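Local atomic coordinates of transcriptional regulator, IclR family (Ruegeria sp. TM1040, PDB entry 3R4K), a protein that probably acts as a transcriptional regulator of the IclR family, binding DNA through a winged helix-turn-helix domain and sensing a small effector through a profilin-like C-terminal domain. Residues Leu9-Tyr14 with Tyr39-Glu44; Arg88-Asp93 with Leu214-Pro219; Leu131-Thr136 with Leu140-Tyr145. All blocks are in the same frame, centred on the assembly; numbering follows the deposited sequence.

Interaction 1 (Leu9-Tyr14 with Tyr39-Glu44); sequences LTLLTY and YRLMSE
Leu11 reaches across from helix 4-12 with one methyl, CD1, and sets it against two consecutive residues of helix 35-47, Leu41 and Met42. These helices belong to the DNA-binding winged helix-turn-helix domain at the N-terminus, where helix 35-47 holds the position of the recognition helix, by analogy with other members of the family. The touching atoms are all apolar and no hydrogen bond spans the two segments; their backbones stay well separated, 8.1 Å between Leu11 CA and Met42 CA, and the gap is filled by Leu11 from one side and by Leu41 and Met42 from the other. Toward Leu41, Leu11 CD1 meets the root of the side chain, 3.8 Å from Leu41 CB, with Leu41 CD1 coming to 4.0 Å of the same methyl. The two leucine side chains run about perpendicular to each other, so the meeting is end-on-side and not two chains lying alongside.

Met42, a selenomethionine in this crystal, gets there differently. Its CA-CB bond does not aim at helix 4-12, yet the bend at chi2 (-61°) swings SE round to 4.0 Å from Leu11 CD1. SE also lies 4.1 Å from Leu11 CB, so Leu11 is met low down as well as at its tip. Leu27 of helix 24-31 touches both Leu11 and Met42, and Val51 and Tyr60 of the wing strands also pack on Met42, extending the apolar core of the small domain. Leu41 meanwhile packs on Val5 of the second subunit, so this core lies close to the dimer contact.

On the outer side of helix 35-47, Ser43 folds back on its own turn: Ser43 OG donates to Tyr39 O at 2.9 Å, on the opposite face of that carbonyl from Ser43 N.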
loop_
_atom_site.group_PDB
_atom_site.type_symbol
_atom_site.label_atom_id
_atom_site.label_comp_id
_atom_site.label_asym_id
_atom_site.label_seq_id
_atom_site.Cartn_x
_atom_site.Cartn_y
_atom_site.Cartn_z
ATOM N N LEU A 9 -17.159 6.102 10.613
ATOM C CA LEU A 9 -16.494 5.629 9.413
ATOM C C LEU A 9 -17.001 6.330 8.151
ATOM O O LEU A 9 -16.220 6.482 7.216
ATOM C CB LEU A 9 -16.585 4.100 9.295
ATOM C CG LEU A 9 -15.941 3.344 10.456
ATOM C CD1 LEU A 9 -16.308 1.882 10.425
ATOM C CD2 LEU A 9 -14.406 3.607 10.552
ATOM N N THR A 10 -18.254 6.826 8.153
ATOM C CA THR A 10 -18.837 7.586 7.037
ATOM C C THR A 10 -18.072 8.905 6.856
ATOM O O THR A 10 -17.896 9.348 5.724
ATOM C CB THR A 10 -20.330 7.832 7.288
ATOM O OG1 THR A 10 -20.996 6.575 7.359
ATOM C CG2 THR A 10 -20.982 8.659 6.216
ATOM N N LEU A 11 -17.607 9.517 7.974
ATOM C CA LEU A 11 -16.871 10.780 7.951
ATOM C C LEU A 11 -15.584 10.659 7.127
ATOM O O LEU A 11 -15.227 11.610 6.425
ATOM C CB LEU A 11 -16.558 11.284 9.379
ATOM C CG LEU A 11 -17.759 11.753 10.229
ATOM C CD1 LEU A 11 -17.342 12.020 11.675
ATOM C CD2 LEU A 11 -18.387 13.006 9.653
ATOM N N LEU A 12 -14.935 9.467 7.167
ATOM C CA LEU A 12 -13.697 9.174 6.451
ATOM C C LEU A 12 -13.892 9.140 4.934
ATOM O O LEU A 12 -12.928 9.396 4.202
ATOM C CB LEU A 12 -13.091 7.829 6.908
ATOM C CG LEU A 12 -12.660 7.708 8.346
ATOM C CD1 LEU A 12 -12.095 6.352 8.599
ATOM C CD2 LEU A 12 -11.639 8.775 8.711
ATOM N N THR A 13 -15.125 8.821 4.473
ATOM C CA THR A 13 -15.457 8.711 3.048
ATOM C C THR A 13 -15.390 10.076 2.329
ATOM O O THR A 13 -15.232 10.105 1.107
ATOM C CB THR A 13 -16.852 8.047 2.823
ATOM O OG1 THR A 13 -17.914 8.954 3.145
ATOM C CG2 THR A 13 -17.023 6.726 3.569
ATOM N N TYR A 14 -15.499 11.187 3.078
ATOM C CA TYR A 14 -15.488 12.536 2.522
ATOM C C TYR A 14 -14.080 12.971 2.091
ATOM O O TYR A 14 -13.957 13.887 1.278
ATOM C CB TYR A 14 -16.118 13.528 3.509
ATOM C CG TYR A 14 -17.574 13.207 3.758
ATOM C CD1 TYR A 14 -18.508 13.269 2.725
ATOM C CD2 TYR A 14 -18.009 12.776 5.004
ATOM C CE1 TYR A 14 -19.841 12.931 2.934
ATOM C CE2 TYR A 14 -19.347 12.451 5.230
ATOM C CZ TYR A 14 -20.260 12.527 4.188
ATOM O OH TYR A 14 -21.586 12.213 4.376
ATOM N N TYR A 39 -17.205 16.459 16.032
ATOM C CA TYR A 39 -16.042 16.674 16.880
ATOM C C TYR A 39 -15.727 15.447 17.756
ATOM O O TYR A 39 -14.563 15.061 17.857
ATOM C CB TYR A 39 -16.223 17.918 17.774
ATOM C CG TYR A 39 -14.979 18.219 18.583
ATOM C CD1 TYR A 39 -13.838 18.737 17.976
ATOM C CD2 TYR A 39 -14.916 17.924 19.947
ATOM C CE1 TYR A 39 -12.671 18.976 18.706
ATOM C CE2 TYR A 39 -13.754 18.166 20.689
ATOM C CZ TYR A 39 -12.635 18.695 20.063
ATOM O OH TYR A 39 -11.487 18.931 20.782
ATOM N N ARG A 40 -16.762 14.857 18.382
ATOM C CA ARG A 40 -16.674 13.698 19.272
ATOM C C ARG A 40 -16.155 12.455 18.543
ATOM O O ARG A 40 -15.298 11.741 19.072
ATOM C CB ARG A 40 -18.051 13.399 19.867
ATOM C CG ARG A 40 -18.052 13.251 21.378
ATOM C CD ARG A 40 -19.442 12.926 21.917
ATOM N NE ARG A 40 -20.371 14.067 21.880
ATOM C CZ ARG A 40 -21.457 14.135 21.110
ATOM N NH1 ARG A 40 -21.764 13.134 20.289
ATOM N NH2 ARG A 40 -22.245 15.202 21.158
ATOM N N LEU A 41 -16.685 12.210 17.338
ATOM C CA LEU A 41 -16.344 11.085 16.482
ATOM C C LEU A 41 -14.937 11.248 15.899
ATOM O O LEU A 41 -14.185 10.267 15.845
ATOM C CB LEU A 41 -17.384 10.939 15.346
ATOM C CG LEU A 41 -18.808 10.519 15.741
ATOM C CD1 LEU A 41 -19.719 10.467 14.526
ATOM C CD2 LEU A 41 -18.827 9.172 16.435
HETATM N N MSE A 42 -14.573 12.483 15.472
HETATM C CA MSE A 42 -13.240 12.740 14.908
HETATM C C MSE A 42 -12.146 12.637 15.996
HETATM O O MSE A 42 -11.027 12.226 15.689
HETATM C CB MSE A 42 -13.176 14.086 14.185
HETATM C CG MSE A 42 -14.000 14.118 12.901
HETATM SE SE MSE A 42 -13.462 12.860 11.541
HETATM C CE MSE A 42 -11.997 13.865 10.899
ATOM N N SER A 43 -12.503 12.922 17.267
ATOM C CA SER A 43 -11.604 12.807 18.422
ATOM C C SER A 43 -11.288 11.346 18.706
ATOM O O SER A 43 -10.135 11.004 18.974
ATOM C CB SER A 43 -12.218 13.472 19.650
ATOM O OG SER A 43 -12.123 14.880 19.485
ATOM N N GLU A 44 -12.311 10.486 18.586
ATOM C CA GLU A 44 -12.216 9.051 18.769
ATOM C C GLU A 44 -11.365 8.438 17.654
ATOM O O GLU A 44 -10.573 7.536 17.928
ATOM C CB GLU A 44 -13.615 8.423 18.806
ATOM C CG GLU A 44 -14.170 8.281 20.205
ATOM C CD GLU A 44 -15.431 7.450 20.298
ATOM O OE1 GLU A 44 -16.525 8.035 20.124
ATOM O OE2 GLU A 44 -15.328 6.220 20.532
#

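Interaction 2 (Arg88-Asp93 with Leu214-Pro219); sequences RELSED and LAVAAP
Ser91 OG is gripped by two hydrogen bonds, to Thr98 OG1 and to the backbone oxygen Glu96 O. Together they tie helix 79-94 to the connection at Glu96 and the start of strand 97-104, and the buried hydroxyl is satisfied. The residue just before it, Leu90, makes the contact with strand 210-219, and that contact is wholly apolar. Leu90 turns its CA-CB bond toward the strand, and its CG lies anti to the backbone N (chi1 -168°), which delivers the CD2 methyl to the sheet. CD2 approaches Val216 CG2 at 3.6 Å, a snug methyl-to-methyl fit, and Leu90 CG follows at 3.9 Å from the same Val216 CG2. On the valine it is the branch beside the backbone N that does the touching, while CG1 takes the anti position.

Two residues earlier, Leu214 offers its CD2 to the same methyl, more loosely, at 4.2 Å from Leu90 CD2. Leu214 and Val216 share a face of the strand, as alternate residues do, whereas Ala215 between them points the other way. The leucine methyl thus spans the step from Leu214 CD2 to Val216 CG2. The backbone under Leu90 is regular helix, with Asp93 N bonded to Glu89 O at 3.0 Å.

All this belongs to the profilin-like C-terminal domain: strand 210-219 runs between strands 97-104 and 196-204 of the antiparallel sheet, and helix 225-245 lies beside helix 79-94 on the same face, placing Ala234, Leu235 and Ala238 against Leu90.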
loop_
_atom_site.group_PDB
_atom_site.type_symbol
_atom_site.label_atom_id
_atom_site.label_comp_id
_atom_site.label_asym_id
_atom_site.label_seq_id
_atom_site.Cartn_x
_atom_site.Cartn_y
_atom_site.Cartn_z
ATOM N N ARG A 88 -13.204 -14.776 -13.371
ATOM C CA ARG A 88 -14.125 -15.922 -13.394
ATOM C C ARG A 88 -15.543 -15.480 -13.753
ATOM O O ARG A 88 -16.159 -16.049 -14.663
ATOM C CB ARG A 88 -14.150 -16.579 -11.996
ATOM C CG ARG A 88 -14.311 -18.093 -11.952
ATOM C CD ARG A 88 -14.612 -18.571 -10.536
ATOM N NE ARG A 88 -13.539 -18.282 -9.571
ATOM C CZ ARG A 88 -13.707 -17.596 -8.440
ATOM N NH1 ARG A 88 -14.899 -17.104 -8.123
ATOM N NH2 ARG A 88 -12.681 -17.398 -7.620
ATOM N N GLU A 89 -16.057 -14.456 -13.031
ATOM C CA GLU A 89 -17.408 -13.924 -13.206
ATOM C C GLU A 89 -17.580 -13.244 -14.553
ATOM O O GLU A 89 -18.573 -13.506 -15.219
ATOM C CB GLU A 89 -17.777 -12.971 -12.065
ATOM C CG GLU A 89 -18.103 -13.702 -10.773
ATOM C CD GLU A 89 -18.392 -12.855 -9.553
ATOM O OE1 GLU A 89 -18.159 -11.623 -9.586
ATOM O OE2 GLU A 89 -18.852 -13.445 -8.551
ATOM N N LEU A 90 -16.601 -12.428 -14.985
ATOM C CA LEU A 90 -16.659 -11.749 -16.283
ATOM C C LEU A 90 -16.627 -12.753 -17.448
ATOM O O LEU A 90 -17.362 -12.574 -18.426
ATOM C CB LEU A 90 -15.523 -10.716 -16.416
ATOM C CG LEU A 90 -15.614 -9.744 -17.593
ATOM C CD1 LEU A 90 -16.955 -9.018 -17.642
ATOM C CD2 LEU A 90 -14.469 -8.767 -17.567
ATOM N N SER A 91 -15.811 -13.826 -17.320
ATOM C CA SER A 91 -15.733 -14.877 -18.346
ATOM C C SER A 91 -17.049 -15.609 -18.461
ATOM O O SER A 91 -17.430 -15.981 -19.557
ATOM C CB SER A 91 -14.616 -15.869 -18.046
ATOM O OG SER A 91 -13.373 -15.349 -18.476
ATOM N N GLU A 92 -17.766 -15.774 -17.347
ATOM C CA GLU A 92 -19.053 -16.446 -17.350
ATOM C C GLU A 92 -20.145 -15.568 -17.933
ATOM O O GLU A 92 -20.990 -16.071 -18.671
ATOM C CB GLU A 92 -19.422 -16.934 -15.943
ATOM C CG GLU A 92 -18.706 -18.238 -15.576
ATOM C CD GLU A 92 -18.664 -19.342 -16.634
ATOM O OE1 GLU A 92 -17.619 -19.467 -17.315
ATOM O OE2 GLU A 92 -19.670 -20.078 -16.789
ATOM N N ASP A 93 -20.099 -14.264 -17.652
ATOM C CA ASP A 93 -21.080 -13.304 -18.143
ATOM C C ASP A 93 -20.948 -13.026 -19.650
ATOM O O ASP A 93 -21.964 -12.868 -20.334
ATOM C CB ASP A 93 -20.967 -11.992 -17.358
ATOM C CG ASP A 93 -21.421 -12.078 -15.906
ATOM O OD1 ASP A 93 -22.231 -12.984 -15.583
ATOM O OD2 ASP A 93 -20.999 -11.216 -15.095
ATOM N N LEU A 214 -7.977 -4.475 -17.449
ATOM C CA LEU A 214 -8.839 -5.642 -17.414
ATOM C C LEU A 214 -9.460 -5.786 -18.806
ATOM O O LEU A 214 -10.014 -4.810 -19.329
ATOM C CB LEU A 214 -9.901 -5.498 -16.310
ATOM C CG LEU A 214 -10.867 -6.662 -16.165
ATOM C CD1 LEU A 214 -10.140 -7.925 -15.786
ATOM C CD2 LEU A 214 -11.948 -6.343 -15.171
ATOM N N ALA A 215 -9.319 -6.963 -19.435
ATOM C CA ALA A 215 -9.787 -7.136 -20.806
ATOM C C ALA A 215 -10.612 -8.375 -21.039
ATOM O O ALA A 215 -10.533 -9.340 -20.274
ATOM C CB ALA A 215 -8.599 -7.152 -21.752
ATOM N N VAL A 216 -11.385 -8.343 -22.148
ATOM C CA VAL A 216 -12.210 -9.433 -22.684
ATOM C C VAL A 216 -11.727 -9.680 -24.113
ATOM O O VAL A 216 -11.851 -8.780 -24.941
ATOM C CB VAL A 216 -13.740 -9.104 -22.610
ATOM C CG1 VAL A 216 -14.586 -10.153 -23.343
ATOM C CG2 VAL A 216 -14.192 -8.963 -21.162
ATOM N N ALA A 217 -11.125 -10.853 -24.381
ATOM C CA ALA A 217 -10.616 -11.262 -25.704
ATOM C C ALA A 217 -11.566 -12.253 -26.314
ATOM O O ALA A 217 -11.862 -13.292 -25.717
ATOM C CB ALA A 217 -9.227 -11.864 -25.591
ATOM N N ALA A 218 -12.072 -11.935 -27.489
ATOM C CA ALA A 218 -13.029 -12.799 -28.158
ATOM C C ALA A 218 -12.677 -13.050 -29.617
ATOM O O ALA A 218 -12.063 -12.193 -30.250
ATOM C CB ALA A 218 -14.400 -12.161 -28.074
ATOM N N PRO A 219 -13.106 -14.179 -30.211
ATOM C CA PRO A 219 -12.912 -14.343 -31.656
ATOM C C PRO A 219 -13.799 -13.347 -32.399
ATOM O O PRO A 219 -14.933 -13.076 -31.981
ATOM C CB PRO A 219 -13.368 -15.784 -31.917
ATOM C CG PRO A 219 -13.548 -16.403 -30.581
ATOM C CD PRO A 219 -13.875 -15.307 -29.654
#

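Interaction 3 (Leu131-Thr136 with Leu140-Tyr145); sequences LTFHGT and LAVLAY
Leu140 opens the segment with both its backbone and its side chain turned to the loop 131-136. Its amide donates to Thr136 O at 3.0 Å, fairly straight at 156°, the first-turn bond of helix 137-143. The side chain then wraps over the carbonyls of the loop: Leu140 CG lies 3.4 Å from Thr136 O, while the CD2 branch passes Phe133 O at 3.8 Å and looks on to His134 O. An alanine here would keep the amide bond but lose CG and both methyls, and is likely to leave a gap beside the carbonyls of Phe133, His134 and Thr136.

Thr136 is the N-cap of that helix. Its hydroxyl donates to Thr132 O at 2.7 Å and accepts from Gly139 N, so one oxygen closes the loop and caps the helix end. His134, whose CA-CB bond points away from the helix, bonds through NE2 to Thr160 O.

Val142 comes next in contact. Its CG1 is the branch held anti to the backbone N (chi1 173°), and this puts it at the edge of the Phe133 ring, 3.9 Å from Phe133 CE1. This is the profilin-like domain, where the loop leaves edge strand 129-131 and helix 137-143 packs against the sheet; Leu103 of strand 97-104 and Leu108 of strand 107-114 back both Phe133 and Val142.

Leu143 straddles the base of the phenylalanine. Its CD1 lies 3.9 Å from Phe133 CD1, and its CD2 reaches Phe133 CB at 4.0 Å, the two side chains crossing at about a right angle. Phe150 also meets the Phe133 ring, edge-to-face.

One residue on, Ala144 N returns to Leu140 O at 3.0 Å.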
loop_
_atom_site.group_PDB
_atom_site.type_symbol
_atom_site.label_atom_id
_atom_site.label_comp_id
_atom_site.label_asym_id
_atom_site.label_seq_id
_atom_site.Cartn_x
_atom_site.Cartn_y
_atom_site.Cartn_z
ATOM N N LEU A 131 2.330 -7.479 -23.793
ATOM C CA LEU A 131 1.376 -6.856 -24.704
ATOM C C LEU A 131 1.927 -5.542 -25.219
ATOM O O LEU A 131 2.642 -4.828 -24.492
ATOM C CB LEU A 131 0.019 -6.613 -24.017
ATOM C CG LEU A 131 -0.672 -7.764 -23.258
ATOM C CD1 LEU A 131 -0.418 -9.154 -23.842
ATOM C CD2 LEU A 131 -0.421 -7.695 -21.851
ATOM N N THR A 132 1.620 -5.217 -26.482
ATOM C CA THR A 132 2.080 -3.958 -27.059
ATOM C C THR A 132 1.144 -2.832 -26.576
ATOM O O THR A 132 -0.035 -3.085 -26.310
ATOM C CB THR A 132 2.161 -4.053 -28.592
ATOM O OG1 THR A 132 0.857 -4.258 -29.129
ATOM C CG2 THR A 132 3.101 -5.158 -29.071
ATOM N N PHE A 133 1.671 -1.606 -26.451
ATOM C CA PHE A 133 0.851 -0.475 -26.031
ATOM C C PHE A 133 -0.058 0.005 -27.165
ATOM O O PHE A 133 -1.162 0.489 -26.917
ATOM C CB PHE A 133 1.721 0.682 -25.523
ATOM C CG PHE A 133 2.247 0.469 -24.122
ATOM C CD1 PHE A 133 1.391 0.520 -23.021
ATOM C CD2 PHE A 133 3.593 0.218 -23.898
ATOM C CE1 PHE A 133 1.874 0.298 -21.730
ATOM C CE2 PHE A 133 4.079 0.017 -22.599
ATOM C CZ PHE A 133 3.216 0.050 -21.528
ATOM N N HIS A 134 0.400 -0.155 -28.408
ATOM C CA HIS A 134 -0.315 0.314 -29.586
ATOM C C HIS A 134 -1.183 -0.769 -30.260
ATOM O O HIS A 134 -2.132 -0.414 -30.962
ATOM C CB HIS A 134 0.695 0.890 -30.603
ATOM C CG HIS A 134 1.642 -0.127 -31.164
ATOM N ND1 HIS A 134 2.714 -0.607 -30.427
ATOM C CD2 HIS A 134 1.648 -0.721 -32.380
ATOM C CE1 HIS A 134 3.322 -1.486 -31.216
ATOM N NE2 HIS A 134 2.715 -1.589 -32.398
ATOM N N GLY A 135 -0.856 -2.051 -30.069
ATOM C CA GLY A 135 -1.560 -3.141 -30.740
ATOM C C GLY A 135 -2.602 -3.909 -29.953
ATOM O O GLY A 135 -3.246 -4.812 -30.499
ATOM N N THR A 136 -2.774 -3.580 -28.666
ATOM C CA THR A 136 -3.769 -4.270 -27.832
ATOM C C THR A 136 -4.747 -3.257 -27.248
ATOM O O THR A 136 -4.370 -2.100 -27.043
ATOM C CB THR A 136 -3.100 -5.089 -26.685
ATOM O OG1 THR A 136 -2.424 -4.216 -25.780
ATOM C CG2 THR A 136 -2.144 -6.143 -27.175
ATOM N N LEU A 140 -3.778 0.194 -25.140
ATOM C CA LEU A 140 -4.405 1.489 -25.442
ATOM C C LEU A 140 -5.090 2.056 -24.197
ATOM O O LEU A 140 -4.996 3.261 -23.962
ATOM C CB LEU A 140 -5.394 1.390 -26.622
ATOM C CG LEU A 140 -4.771 1.093 -27.990
ATOM C CD1 LEU A 140 -5.800 0.524 -28.949
ATOM C CD2 LEU A 140 -4.086 2.321 -28.585
ATOM N N ALA A 141 -5.750 1.192 -23.397
ATOM C CA ALA A 141 -6.414 1.574 -22.142
ATOM C C ALA A 141 -5.391 2.160 -21.142
ATOM O O ALA A 141 -5.683 3.165 -20.508
ATOM C CB ALA A 141 -7.129 0.368 -21.525
ATOM N N VAL A 142 -4.185 1.546 -21.045
ATOM C CA VAL A 142 -3.088 1.949 -20.150
ATOM C C VAL A 142 -2.435 3.233 -20.675
ATOM O O VAL A 142 -2.175 4.128 -19.889
ATOM C CB VAL A 142 -2.048 0.803 -19.941
ATOM C CG1 VAL A 142 -0.826 1.279 -19.156
ATOM C CG2 VAL A 142 -2.679 -0.395 -19.240
ATOM N N LEU A 143 -2.167 3.320 -21.986
ATOM C CA LEU A 143 -1.548 4.488 -22.628
ATOM C C LEU A 143 -2.415 5.734 -22.474
ATOM O O LEU A 143 -1.901 6.814 -22.203
ATOM C CB LEU A 143 -1.320 4.200 -24.122
ATOM C CG LEU A 143 -0.024 4.715 -24.730
ATOM C CD1 LEU A 143 1.196 4.276 -23.916
ATOM C CD2 LEU A 143 0.117 4.245 -26.158
ATOM N N ALA A 144 -3.734 5.571 -22.612
ATOM C CA ALA A 144 -4.687 6.668 -22.534
ATOM C C ALA A 144 -4.700 7.365 -21.158
ATOM O O ALA A 144 -5.081 8.536 -21.072
ATOM C CB ALA A 144 -6.075 6.162 -22.862
ATOM N N TYR A 145 -4.260 6.666 -20.098
ATOM C CA TYR A 145 -4.244 7.225 -18.750
ATOM C C TYR A 145 -2.835 7.287 -18.159
ATOM O O TYR A 145 -2.672 7.452 -16.943
ATOM C CB TYR A 145 -5.206 6.440 -17.861
ATOM C CG TYR A 145 -6.641 6.680 -18.274
ATOM C CD1 TYR A 145 -7.298 7.845 -17.910
ATOM C CD2 TYR A 145 -7.309 5.787 -19.109
ATOM C CE1 TYR A 145 -8.609 8.088 -18.301
ATOM C CE2 TYR A 145 -8.623 6.020 -19.510
ATOM C CZ TYR A 145 -9.273 7.169 -19.093
ATOM O OH TYR A 145 -10.575 7.401 -19.442
#

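In the fold
Interaction 1 comes first along the chain and stands apart in the helix-turn-helix domain, its centre 40 Å from those of interactions 2 and 3. The other two share the C-terminal domain: their centres lie 18 Å apart and their nearest atoms about 6 Å, without touching. In sequence, both segments of interaction 3 fall between helix 79-94 and strand 210-219. Strand 97-104 connects the two regions, touching interaction 2 through Thr98 and interaction 3 through Ser101 and Leu103, residues of opposite parity, so the antiparallel sheet is covered on both faces. The arrangement fits a regulator with separate DNA-binding and probable effector-sensing domains.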